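PDB 5IZ5: cytosolic phospholipase A2 delta from Homo sapiens, which hydrolyses glycerophospholipids at the sn-2 position in a calcium-dependent manner, with a preference for linoleic acid there. Local coordinates for residues L123-F128 with D139-M144; R300-V305 with V324-I329; V492-Y497 with S606-Q611; L736-F741 with L786-Y791. The protein carries 3 engineered substitutions. One frame throughout, in Å; residues are numbered along the deposited sequence.

Contact 1 of 4, residues L123-F128 with D139-M144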
# COMPACT_ATOMS: atom_id res chain seq x y z
N LEU B 123 10.90 -32.04 26.11
CA LEU B 123 11.30 -30.84 26.84
C LEU B 123 12.56 -30.26 26.21
O LEU B 123 13.55 -30.97 26.01
CB LEU B 123 11.58 -31.15 28.32
CG LEU B 123 11.96 -29.93 29.18
CD1 LEU B 123 10.73 -29.32 29.84
CD2 LEU B 123 13.00 -30.29 30.23
N LEU B 124 12.53 -28.96 25.91
CA LEU B 124 13.68 -28.28 25.34
C LEU B 124 14.22 -27.26 26.34
O LEU B 124 13.50 -26.35 26.75
CB LEU B 124 13.28 -27.60 24.03
CG LEU B 124 14.40 -27.01 23.17
CD1 LEU B 124 15.35 -28.09 22.67
CD2 LEU B 124 13.81 -26.25 21.99
N ARG B 125 15.47 -27.45 26.75
CA ARG B 125 16.16 -26.50 27.62
C ARG B 125 16.98 -25.54 26.79
O ARG B 125 17.73 -25.95 25.91
CB ARG B 125 17.03 -27.22 28.66
CG ARG B 125 16.26 -27.61 29.91
CD ARG B 125 17.00 -28.64 30.75
NE ARG B 125 16.11 -29.21 31.77
CZ ARG B 125 16.17 -30.46 32.22
NH1 ARG B 125 17.07 -31.32 31.74
NH2 ARG B 125 15.32 -30.86 33.16
N LYS B 126 16.82 -24.24 27.06
CA LYS B 126 17.44 -23.19 26.28
C LYS B 126 18.17 -22.19 27.18
O LYS B 126 17.65 -21.80 28.23
CB LYS B 126 16.38 -22.48 25.43
CG LYS B 126 16.17 -23.09 24.05
CD LYS B 126 17.09 -22.43 23.04
CE LYS B 126 17.22 -23.26 21.77
NZ LYS B 126 17.79 -22.47 20.65
N THR B 127 19.38 -21.82 26.78
CA THR B 127 20.10 -20.70 27.38
C THR B 127 20.30 -19.66 26.29
O THR B 127 21.01 -19.91 25.31
CB THR B 127 21.46 -21.13 27.97
OG1 THR B 127 21.24 -22.03 29.06
CG2 THR B 127 22.26 -19.92 28.47
N PHE B 128 19.66 -18.51 26.44
CA PHE B 128 19.72 -17.45 25.44
C PHE B 128 20.82 -16.46 25.77
O PHE B 128 20.94 -16.02 26.91
CB PHE B 128 18.37 -16.73 25.36
CG PHE B 128 17.24 -17.59 24.86
CD1 PHE B 128 17.16 -17.94 23.52
CD2 PHE B 128 16.24 -18.02 25.72
CE1 PHE B 128 16.12 -18.72 23.05
CE2 PHE B 128 15.19 -18.81 25.26
CZ PHE B 128 15.13 -19.16 23.92
N ASP B 139 18.00 -18.52 31.17
CA ASP B 139 17.63 -19.94 31.11
C ASP B 139 16.12 -20.12 31.10
O ASP B 139 15.42 -19.63 31.99
CB ASP B 139 18.21 -20.71 32.30
CG ASP B 139 19.70 -20.94 32.18
OD1 ASP B 139 20.29 -20.62 31.12
OD2 ASP B 139 20.28 -21.44 33.17
N VAL B 140 15.63 -20.83 30.09
CA VAL B 140 14.21 -21.10 29.92
C VAL B 140 14.02 -22.55 29.51
O VAL B 140 14.88 -23.13 28.85
CB VAL B 140 13.59 -20.19 28.83
CG1 VAL B 140 12.08 -20.35 28.78
CG2 VAL B 140 13.97 -18.74 29.06
N GLU B 141 12.89 -23.14 29.90
CA GLU B 141 12.50 -24.46 29.38
C GLU B 141 11.12 -24.46 28.75
O GLU B 141 10.19 -23.81 29.24
CB GLU B 141 12.67 -25.59 30.39
CG GLU B 141 12.62 -25.23 31.86
CD GLU B 141 12.99 -26.40 32.76
OE1 GLU B 141 13.50 -27.42 32.25
OE2 GLU B 141 12.76 -26.31 33.98
N PHE B 142 11.01 -25.20 27.65
CA PHE B 142 9.79 -25.26 26.85
C PHE B 142 9.25 -26.68 26.80
O PHE B 142 10.00 -27.62 26.54
CB PHE B 142 10.08 -24.81 25.42
CG PHE B 142 10.59 -23.41 25.31
CD1 PHE B 142 9.71 -22.35 25.20
CD2 PHE B 142 11.96 -23.15 25.31
CE1 PHE B 142 10.18 -21.06 25.10
CE2 PHE B 142 12.44 -21.86 25.21
CZ PHE B 142 11.55 -20.81 25.10
N LEU B 143 7.95 -26.83 27.04
CA LEU B 143 7.29 -28.11 26.83
C LEU B 143 6.01 -27.92 26.04
O LEU B 143 5.12 -27.18 26.44
CB LEU B 143 6.97 -28.82 28.15
CG LEU B 143 6.36 -30.22 27.96
CD1 LEU B 143 7.41 -31.24 27.54
CD2 LEU B 143 5.63 -30.67 29.22
N MET B 144 5.95 -28.61 24.90
CA MET B 144 4.79 -28.58 24.04
C MET B 144 4.02 -29.87 24.22
O MET B 144 4.58 -30.96 24.09
CB MET B 144 5.23 -28.43 22.59
CG MET B 144 4.10 -28.15 21.63
SD MET B 144 3.61 -26.42 21.62
CE MET B 144 4.94 -25.67 20.67
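The Phe142 ring is met at its edge by Lys126 CB and by the rim of Phe128, while its own neighbour Val140 lays CG1 over one face, offset toward the rim. On the other side of the strands, the Arg125 guanidinium carries Leu123 CD2 over one face, toward the rim, and takes Glu141 OE1 at its edge. The two strands are the arms of an antiparallel beta hairpin in the N-terminal C2 domain, the module that associates with membranes once calcium binds. Leu124 with Phe142 and Lys126 with Val140 are hydrogen-bonded pairs, each closed by two backbone bonds of 2.9 Å. Phe128 and Phe142 reach toward each other tip to tip, CZ of the former 4.0 Å from CE2 of the latter. Val140 CG2 lies in the plane of the Phe128 ring, 4.0 Å from its CE2, and Tyr113 of strand 106-114 meets both rings, joining them to the domain core. The ammonium of Lys126 leads off to a salt bridge with Glu117. Thr127 and Asp139 lie side by side: Thr127 OG1 (chi1 -66°) and Asp139 CG (chi1 -74°) each sit beside their own backbone N. Thr127 OG1 donates to Asp139 OD1 at 2.7 Å, from above the carboxylate plane, and OD2 pairs with Arg36. An alanine at Asp139 would probably leave Thr127 OG1 without this acceptor and Arg36 without this countercharge. Two residues back, the Arg125-Glu141 salt bridge has NE donating to the syn side of Glu141 OE1 at 3.2 Å, 30° out of the carboxylate plane.

Contact 2 of 4, residues R300-V305 with V324-I329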
# COMPACT_ATOMS: atom_id res chain seq x y z
N ARG B 300 -14.83 -10.23 -21.02
CA ARG B 300 -15.46 -9.11 -21.71
C ARG B 300 -14.45 -8.35 -22.59
O ARG B 300 -14.73 -8.08 -23.76
CB ARG B 300 -16.11 -8.16 -20.68
CG ARG B 300 -17.36 -8.74 -20.05
CD ARG B 300 -18.13 -7.80 -19.14
NE ARG B 300 -17.31 -6.90 -18.31
CZ ARG B 300 -16.99 -7.10 -17.03
NH1 ARG B 300 -17.39 -8.20 -16.38
NH2 ARG B 300 -16.26 -6.20 -16.38
N ARG B 301 -13.28 -8.05 -22.04
CA ARG B 301 -12.29 -7.25 -22.75
C ARG B 301 -11.71 -7.98 -23.96
O ARG B 301 -11.48 -7.37 -25.00
CB ARG B 301 -11.15 -6.82 -21.80
CG ARG B 301 -10.13 -5.87 -22.41
CD ARG B 301 -10.76 -4.58 -22.90
NE ARG B 301 -9.78 -3.66 -23.46
CZ ARG B 301 -10.08 -2.49 -24.03
NH1 ARG B 301 -11.34 -2.09 -24.12
NH2 ARG B 301 -9.11 -1.73 -24.51
N LYS B 302 -11.47 -9.28 -23.82
CA LYS B 302 -10.85 -10.06 -24.90
C LYS B 302 -11.68 -10.16 -26.17
O LYS B 302 -11.13 -10.37 -27.26
CB LYS B 302 -10.45 -11.45 -24.40
CG LYS B 302 -9.17 -11.40 -23.59
CD LYS B 302 -8.83 -12.74 -22.98
CE LYS B 302 -7.62 -12.60 -22.06
NZ LYS B 302 -7.24 -13.91 -21.46
N GLN B 303 -13.00 -10.03 -26.05
CA GLN B 303 -13.86 -9.92 -27.22
C GLN B 303 -13.57 -8.64 -27.98
O GLN B 303 -13.46 -8.65 -29.21
CB GLN B 303 -15.34 -9.94 -26.84
CG GLN B 303 -15.88 -11.35 -26.61
CD GLN B 303 -16.14 -12.06 -27.94
OE1 GLN B 303 -17.15 -11.83 -28.60
NE2 GLN B 303 -15.20 -12.92 -28.35
N VAL B 304 -13.45 -7.53 -27.24
CA VAL B 304 -13.15 -6.24 -27.85
C VAL B 304 -11.75 -6.25 -28.47
O VAL B 304 -11.54 -5.70 -29.55
CB VAL B 304 -13.28 -5.07 -26.84
CG1 VAL B 304 -12.89 -3.74 -27.49
CG2 VAL B 304 -14.71 -4.97 -26.31
N VAL B 305 -10.81 -6.90 -27.79
CA VAL B 305 -9.44 -7.01 -28.28
C VAL B 305 -9.35 -7.89 -29.53
O VAL B 305 -8.67 -7.54 -30.50
CB VAL B 305 -8.50 -7.56 -27.20
CG1 VAL B 305 -7.11 -7.83 -27.76
CG2 VAL B 305 -8.40 -6.59 -26.02
N VAL B 324 -5.85 -14.77 -28.07
CA VAL B 324 -5.82 -13.31 -27.92
C VAL B 324 -4.65 -12.93 -27.00
O VAL B 324 -4.64 -13.31 -25.83
CB VAL B 324 -7.14 -12.75 -27.34
CG1 VAL B 324 -7.08 -11.23 -27.25
CG2 VAL B 324 -8.32 -13.17 -28.20
N PRO B 325 -3.67 -12.17 -27.53
CA PRO B 325 -2.55 -11.77 -26.69
C PRO B 325 -2.95 -10.70 -25.67
O PRO B 325 -3.81 -9.86 -25.95
CB PRO B 325 -1.55 -11.20 -27.70
CG PRO B 325 -2.42 -10.64 -28.77
CD PRO B 325 -3.56 -11.61 -28.89
N VAL B 326 -2.35 -10.77 -24.49
CA VAL B 326 -2.60 -9.81 -23.43
C VAL B 326 -1.60 -8.66 -23.58
O VAL B 326 -0.39 -8.86 -23.45
CB VAL B 326 -2.49 -10.47 -22.04
CG1 VAL B 326 -2.75 -9.45 -20.93
CG2 VAL B 326 -3.47 -11.63 -21.92
N VAL B 327 -2.12 -7.48 -23.87
CA VAL B 327 -1.30 -6.30 -24.12
C VAL B 327 -1.48 -5.30 -22.98
O VAL B 327 -2.60 -5.04 -22.55
CB VAL B 327 -1.69 -5.61 -25.44
CG1 VAL B 327 -0.88 -4.35 -25.66
CG2 VAL B 327 -1.50 -6.57 -26.61
N GLY B 328 -0.37 -4.74 -22.50
CA GLY B 328 -0.40 -3.75 -21.43
C GLY B 328 0.30 -2.46 -21.82
O GLY B 328 1.26 -2.48 -22.58
N ILE B 329 -0.23 -1.35 -21.34
CA ILE B 329 0.46 -0.07 -21.36
C ILE B 329 0.99 0.17 -19.96
O ILE B 329 0.25 0.01 -18.99
CB ILE B 329 -0.49 1.12 -21.63
CG1 ILE B 329 -1.02 1.08 -23.06
CG2 ILE B 329 0.23 2.43 -21.40
CD1 ILE B 329 -2.23 1.98 -23.28
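Val305, which packs against Val324, is fixed in helix 292-313 by a backbone bond of 2.9 Å from its N to Arg301 O. Arg301 in turn reaches elsewhere, its NH1 and NH2 bonded to the carbonyls of Gly459 and Val358, so this turn of the helix is also tied to the loops around those two residues. Across the contact the meeting is between methyl groups. Val324 CG1 stands anti to its backbone N (chi1 -178°) and comes within 3.4 Å of Val305 CG1, closer than usual for two carbons, so the exact spacing is doubtful. The same methyl touches Lys302 CG at 4.2 Å, while Val324 CG2 lies 4.1 Å from Lys302 O. Beyond CG the lysine chain runs extended (chi3 -174°), and it takes CE to within 4.3 Å of Val326 CG2. Of the Lys302 side chain, the contacts use the aliphatic stem. The segment 324-329 leads into strand 327-331 of the mixed sheet in the catalytic domain, the strand that runs toward the substrate-binding Gly334 and Gly335. Its polar backbone is cared for by others: Val324 O accepts from Arg811 NH1, and Val326 N is bonded to Asp671 OD2. Between helix and incoming strand the chemistry is therefore hydrocarbon packing, which carries no directional preference of its own, while these polar bonds go to residues outside the pair.

Contact 3 of 4, residues V492-Y497 with S606-Q611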
# COMPACT_ATOMS: atom_id res chain seq x y z
N VAL B 492 -7.88 -3.44 -4.10
CA VAL B 492 -6.69 -2.76 -3.61
C VAL B 492 -6.01 -3.72 -2.65
O VAL B 492 -6.65 -4.27 -1.75
CB VAL B 492 -7.07 -1.48 -2.85
CG1 VAL B 492 -5.83 -0.80 -2.29
CG2 VAL B 492 -7.83 -0.51 -3.76
N GLY B 493 -4.71 -3.94 -2.83
CA GLY B 493 -4.01 -4.88 -1.97
C GLY B 493 -2.54 -5.09 -2.23
O GLY B 493 -1.94 -4.48 -3.11
N PHE B 494 -1.98 -5.99 -1.42
CA PHE B 494 -0.56 -6.28 -1.40
C PHE B 494 -0.27 -7.46 -2.29
O PHE B 494 -0.79 -8.55 -2.05
CB PHE B 494 -0.12 -6.64 0.02
CG PHE B 494 -0.05 -5.49 0.96
CD1 PHE B 494 1.17 -4.94 1.30
CD2 PHE B 494 -1.21 -4.98 1.56
CE1 PHE B 494 1.25 -3.89 2.19
CE2 PHE B 494 -1.14 -3.92 2.45
CZ PHE B 494 0.10 -3.38 2.76
N LEU B 495 0.59 -7.25 -3.28
CA LEU B 495 1.06 -8.35 -4.13
C LEU B 495 1.81 -9.42 -3.30
O LEU B 495 1.60 -10.61 -3.48
CB LEU B 495 1.94 -7.80 -5.26
CG LEU B 495 1.28 -6.83 -6.26
CD1 LEU B 495 2.30 -6.24 -7.23
CD2 LEU B 495 0.14 -7.49 -7.02
N LYS B 496 2.64 -8.99 -2.37
CA LYS B 496 3.42 -9.91 -1.53
C LYS B 496 2.56 -10.85 -0.65
O LYS B 496 2.89 -12.03 -0.48
CB LYS B 496 4.38 -9.11 -0.64
CG LYS B 496 5.38 -9.92 0.20
CD LYS B 496 5.70 -9.21 1.53
CE LYS B 496 6.73 -8.12 1.39
NZ LYS B 496 7.28 -7.78 2.72
N TYR B 497 1.47 -10.34 -0.10
CA TYR B 497 0.67 -11.10 0.88
C TYR B 497 -0.59 -11.75 0.27
O TYR B 497 -1.29 -12.52 0.95
CB TYR B 497 0.25 -10.21 2.05
CG TYR B 497 1.39 -9.57 2.82
CD1 TYR B 497 2.21 -10.33 3.64
CD2 TYR B 497 1.61 -8.21 2.76
CE1 TYR B 497 3.24 -9.74 4.36
CE2 TYR B 497 2.63 -7.61 3.47
CZ TYR B 497 3.44 -8.38 4.27
OH TYR B 497 4.46 -7.79 4.98
N SER B 606 -2.85 5.53 6.63
CA SER B 606 -4.02 4.74 6.28
C SER B 606 -4.17 3.54 7.20
O SER B 606 -3.20 2.85 7.47
CB SER B 606 -3.92 4.26 4.84
OG SER B 606 -3.97 5.36 3.96
N PRO B 607 -5.39 3.30 7.69
CA PRO B 607 -5.63 2.08 8.45
C PRO B 607 -5.26 0.85 7.64
O PRO B 607 -5.55 0.79 6.45
CB PRO B 607 -7.14 2.12 8.71
CG PRO B 607 -7.47 3.58 8.72
CD PRO B 607 -6.59 4.16 7.65
N ASN B 608 -4.60 -0.11 8.29
CA ASN B 608 -4.14 -1.30 7.62
C ASN B 608 -5.22 -2.38 7.56
O ASN B 608 -5.58 -2.97 8.58
CB ASN B 608 -2.92 -1.85 8.36
CG ASN B 608 -2.35 -3.09 7.70
OD1 ASN B 608 -2.71 -3.43 6.57
ND2 ASN B 608 -1.43 -3.74 8.38
N PHE B 609 -5.73 -2.65 6.36
CA PHE B 609 -6.74 -3.69 6.18
C PHE B 609 -6.25 -5.11 6.51
O PHE B 609 -7.05 -6.02 6.68
CB PHE B 609 -7.39 -3.63 4.77
CG PHE B 609 -6.41 -3.66 3.62
CD1 PHE B 609 -5.96 -4.86 3.10
CD2 PHE B 609 -5.99 -2.48 3.03
CE1 PHE B 609 -5.08 -4.88 2.03
CE2 PHE B 609 -5.11 -2.49 1.96
CZ PHE B 609 -4.65 -3.69 1.46
N LEU B 610 -4.94 -5.29 6.62
CA LEU B 610 -4.37 -6.56 7.06
C LEU B 610 -4.30 -6.73 8.58
O LEU B 610 -3.90 -7.79 9.05
CB LEU B 610 -2.96 -6.74 6.48
CG LEU B 610 -2.80 -6.64 4.96
CD1 LEU B 610 -1.38 -6.99 4.57
CD2 LEU B 610 -3.79 -7.55 4.24
N GLN B 611 -4.67 -5.69 9.34
CA GLN B 611 -4.45 -5.69 10.79
C GLN B 611 -4.92 -6.97 11.50
O GLN B 611 -6.04 -7.43 11.31
CB GLN B 611 -5.12 -4.48 11.46
CG GLN B 611 -4.85 -4.41 12.96
CD GLN B 611 -5.38 -3.16 13.64
OE1 GLN B 611 -6.08 -2.34 13.03
NE2 GLN B 611 -5.06 -3.01 14.91
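A type I beta turn with an Asx turn inside it, Asn608 to Gln611, presents Phe609 and Leu610 to the Phe494 side of strand 492-494, in the mixed sheet of the phospholipase domain. The turn is braced by two bonds. Gln611 N donates to Asn608 O at 3.0 Å, and Leu610 N to Asn608 OD1 at 2.9 Å, arriving above the plane of the side-chain amide. Asn608 ND2 is held separately by Glu644 O. From this base Leu610 sends CD1 over one face of the Phe494 ring, a CH-pi contact 4.0 Å from the ring centroid and 26° off the normal. The same methyl lies 3.7 Å from Tyr497 CD2, so it serves both aromatic residues, sitting in the corner they form; the Tyr497 hydroxyl is fixed beyond them by Glu483 and Thr641. Phe609 brings CZ and CE1 to the rim of the Phe494 ring; as a pair the two rings are oblique, with planes at 58° and centroids 5.6 Å apart. Every touching residue is buried, and the side-chain packing is mainly apolar. Phe609 CZ also lies 3.7 Å from Gly493 CA.

Contact 4 of 4, residues L736-F741 with L786-Y791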
# COMPACT_ATOMS: atom_id res chain seq x y z
N LEU B 736 11.08 9.53 -23.89
CA LEU B 736 10.68 10.89 -24.17
C LEU B 736 11.81 11.60 -24.90
O LEU B 736 12.77 12.07 -24.28
CB LEU B 736 10.30 11.63 -22.89
CG LEU B 736 9.76 13.05 -23.07
CD1 LEU B 736 8.56 13.10 -24.01
CD2 LEU B 736 9.39 13.61 -21.71
N VAL B 737 11.72 11.65 -26.22
CA VAL B 737 12.78 12.19 -27.05
C VAL B 737 12.19 12.91 -28.26
O VAL B 737 11.20 12.46 -28.83
CB VAL B 737 13.76 11.08 -27.49
CG1 VAL B 737 13.09 10.08 -28.44
CG2 VAL B 737 15.01 11.67 -28.12
N ASN B 738 12.80 14.03 -28.64
CA ASN B 738 12.44 14.74 -29.86
C ASN B 738 13.46 14.38 -30.93
O ASN B 738 14.51 15.00 -31.02
CB ASN B 738 12.44 16.25 -29.61
CG ASN B 738 11.90 17.04 -30.79
OD1 ASN B 738 11.30 16.49 -31.71
ND2 ASN B 738 12.10 18.35 -30.76
N ALA B 739 13.16 13.34 -31.71
CA ALA B 739 14.06 12.90 -32.78
C ALA B 739 13.51 13.35 -34.13
O ALA B 739 13.63 14.52 -34.49
CB ALA B 739 14.28 11.40 -32.71
N SER B 740 12.86 12.44 -34.87
CA SER B 740 12.41 12.74 -36.22
C SER B 740 11.32 13.82 -36.23
O SER B 740 11.12 14.49 -37.24
CB SER B 740 11.94 11.46 -36.93
OG SER B 740 10.58 11.19 -36.67
N PHE B 741 10.64 14.00 -35.10
CA PHE B 741 9.60 15.03 -34.95
C PHE B 741 10.10 16.45 -35.18
O PHE B 741 9.31 17.33 -35.49
CB PHE B 741 8.96 14.94 -33.55
CG PHE B 741 7.78 15.86 -33.34
CD1 PHE B 741 6.56 15.60 -33.96
CD2 PHE B 741 7.87 16.96 -32.51
CE1 PHE B 741 5.47 16.42 -33.76
CE2 PHE B 741 6.77 17.79 -32.30
CZ PHE B 741 5.57 17.52 -32.93
N LEU B 786 2.46 17.21 -26.25
CA LEU B 786 1.38 16.31 -26.62
C LEU B 786 1.56 15.78 -28.05
O LEU B 786 1.50 14.57 -28.28
CB LEU B 786 0.04 17.03 -26.51
CG LEU B 786 -1.18 16.17 -26.87
CD1 LEU B 786 -1.67 15.41 -25.65
CD2 LEU B 786 -2.29 17.03 -27.45
N ARG B 787 1.77 16.69 -29.00
CA ARG B 787 1.89 16.30 -30.41
C ARG B 787 3.15 15.48 -30.67
O ARG B 787 3.13 14.55 -31.46
CB ARG B 787 1.85 17.52 -31.34
CG ARG B 787 0.51 18.24 -31.39
CD ARG B 787 0.30 18.99 -32.70
NE ARG B 787 -0.94 19.76 -32.70
CZ ARG B 787 -1.06 21.06 -32.41
NH1 ARG B 787 -0.00 21.80 -32.08
NH2 ARG B 787 -2.26 21.63 -32.45
N LEU B 788 4.24 15.82 -29.98
CA LEU B 788 5.44 15.00 -30.02
C LEU B 788 5.14 13.56 -29.61
O LEU B 788 5.55 12.62 -30.28
CB LEU B 788 6.53 15.57 -29.10
CG LEU B 788 7.74 14.66 -28.84
CD1 LEU B 788 8.46 14.35 -30.14
CD2 LEU B 788 8.69 15.30 -27.85
N SER B 789 4.46 13.41 -28.48
CA SER B 789 4.13 12.10 -27.94
C SER B 789 3.26 11.32 -28.91
O SER B 789 3.51 10.15 -29.19
CB SER B 789 3.42 12.24 -26.58
OG SER B 789 4.20 13.00 -25.67
N ASP B 790 2.22 11.98 -29.40
CA ASP B 790 1.33 11.42 -30.41
C ASP B 790 2.12 10.95 -31.63
O ASP B 790 1.96 9.81 -32.08
CB ASP B 790 0.30 12.49 -30.81
CG ASP B 790 -0.67 12.02 -31.87
OD1 ASP B 790 -0.83 10.80 -32.06
OD2 ASP B 790 -1.27 12.89 -32.52
N TYR B 791 2.97 11.83 -32.14
CA TYR B 791 3.79 11.52 -33.31
C TYR B 791 4.69 10.31 -33.08
O TYR B 791 4.73 9.40 -33.92
CB TYR B 791 4.64 12.74 -33.68
CG TYR B 791 5.64 12.45 -34.77
CD1 TYR B 791 5.32 12.65 -36.11
CD2 TYR B 791 6.91 11.99 -34.45
CE1 TYR B 791 6.25 12.39 -37.11
CE2 TYR B 791 7.83 11.73 -35.44
CZ TYR B 791 7.50 11.93 -36.76
OH TYR B 791 8.43 11.67 -37.75
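Arg787 meets the Phe741 ring with its carbonyl O, 3.8 Å from CE1, and with CB, 4.0 Å from CZ, while its guanidinium turns off to a salt bridge with Glu783. One residue on, Leu788 makes the largest contribution from the helix segment. Its CA sits over the centre of the Phe741 ring, a CH-pi contact 3.8 Å from the centroid and 7° off the normal. CG stands anti to the backbone N (chi1 169°); further out, CD1 reaches Phe741 CB at 3.5 Å and Val737 O at 3.6 Å. CD2 lies 4.4 Å from Leu736 CD1. Ser789 turns away, and its OG is bonded to Ser341 and to Leu785 O. Tyr791 closes the segment: Phe741 CD1 lies over one face of its ring, 3.4 Å from CG, with the planes inclined at 55°. At its far end the hydroxyl is hydrogen-bonded to Ser740 OG, a bond modelled so short that its length is doubtful; Glu716 also bonds that serine oxygen. An alanine in place of Phe741 would probably open a gap above Leu788 CA and beside Tyr791, leaving the tyrosine ring less firmly braced. Helix 779-794 thus lies between two parts of the catalytic domain, with the loop that follows strand 730-734 on its Leu788 and Tyr791 side and helix 335-351 met through Leu786, Ser789 and Asp790, while Leu736 also touches Arg337 of that helix.

In the fold
The four contacts follow one another along the chain without nesting or crossing. Contact 1 comes first and closes a short hairpin, ten residues between its segments, in the C2 domain. Contact 2 then closes an 18-residue connection near the start of the phospholipase domain, bringing a helix to a strand of the mixed sheet. Contact 3 spans 108 residues and fastens a distant turn to that same sheet, near the centre of the chain. Contact 4 closes last, over 44 residues, joining a loop beyond the sheet to a late helix. Contacts 1 and 4 lie on opposite sides of the chain's centre, their own centres about 69 Å apart; those of contacts 2 and 4 are about 27 Å apart.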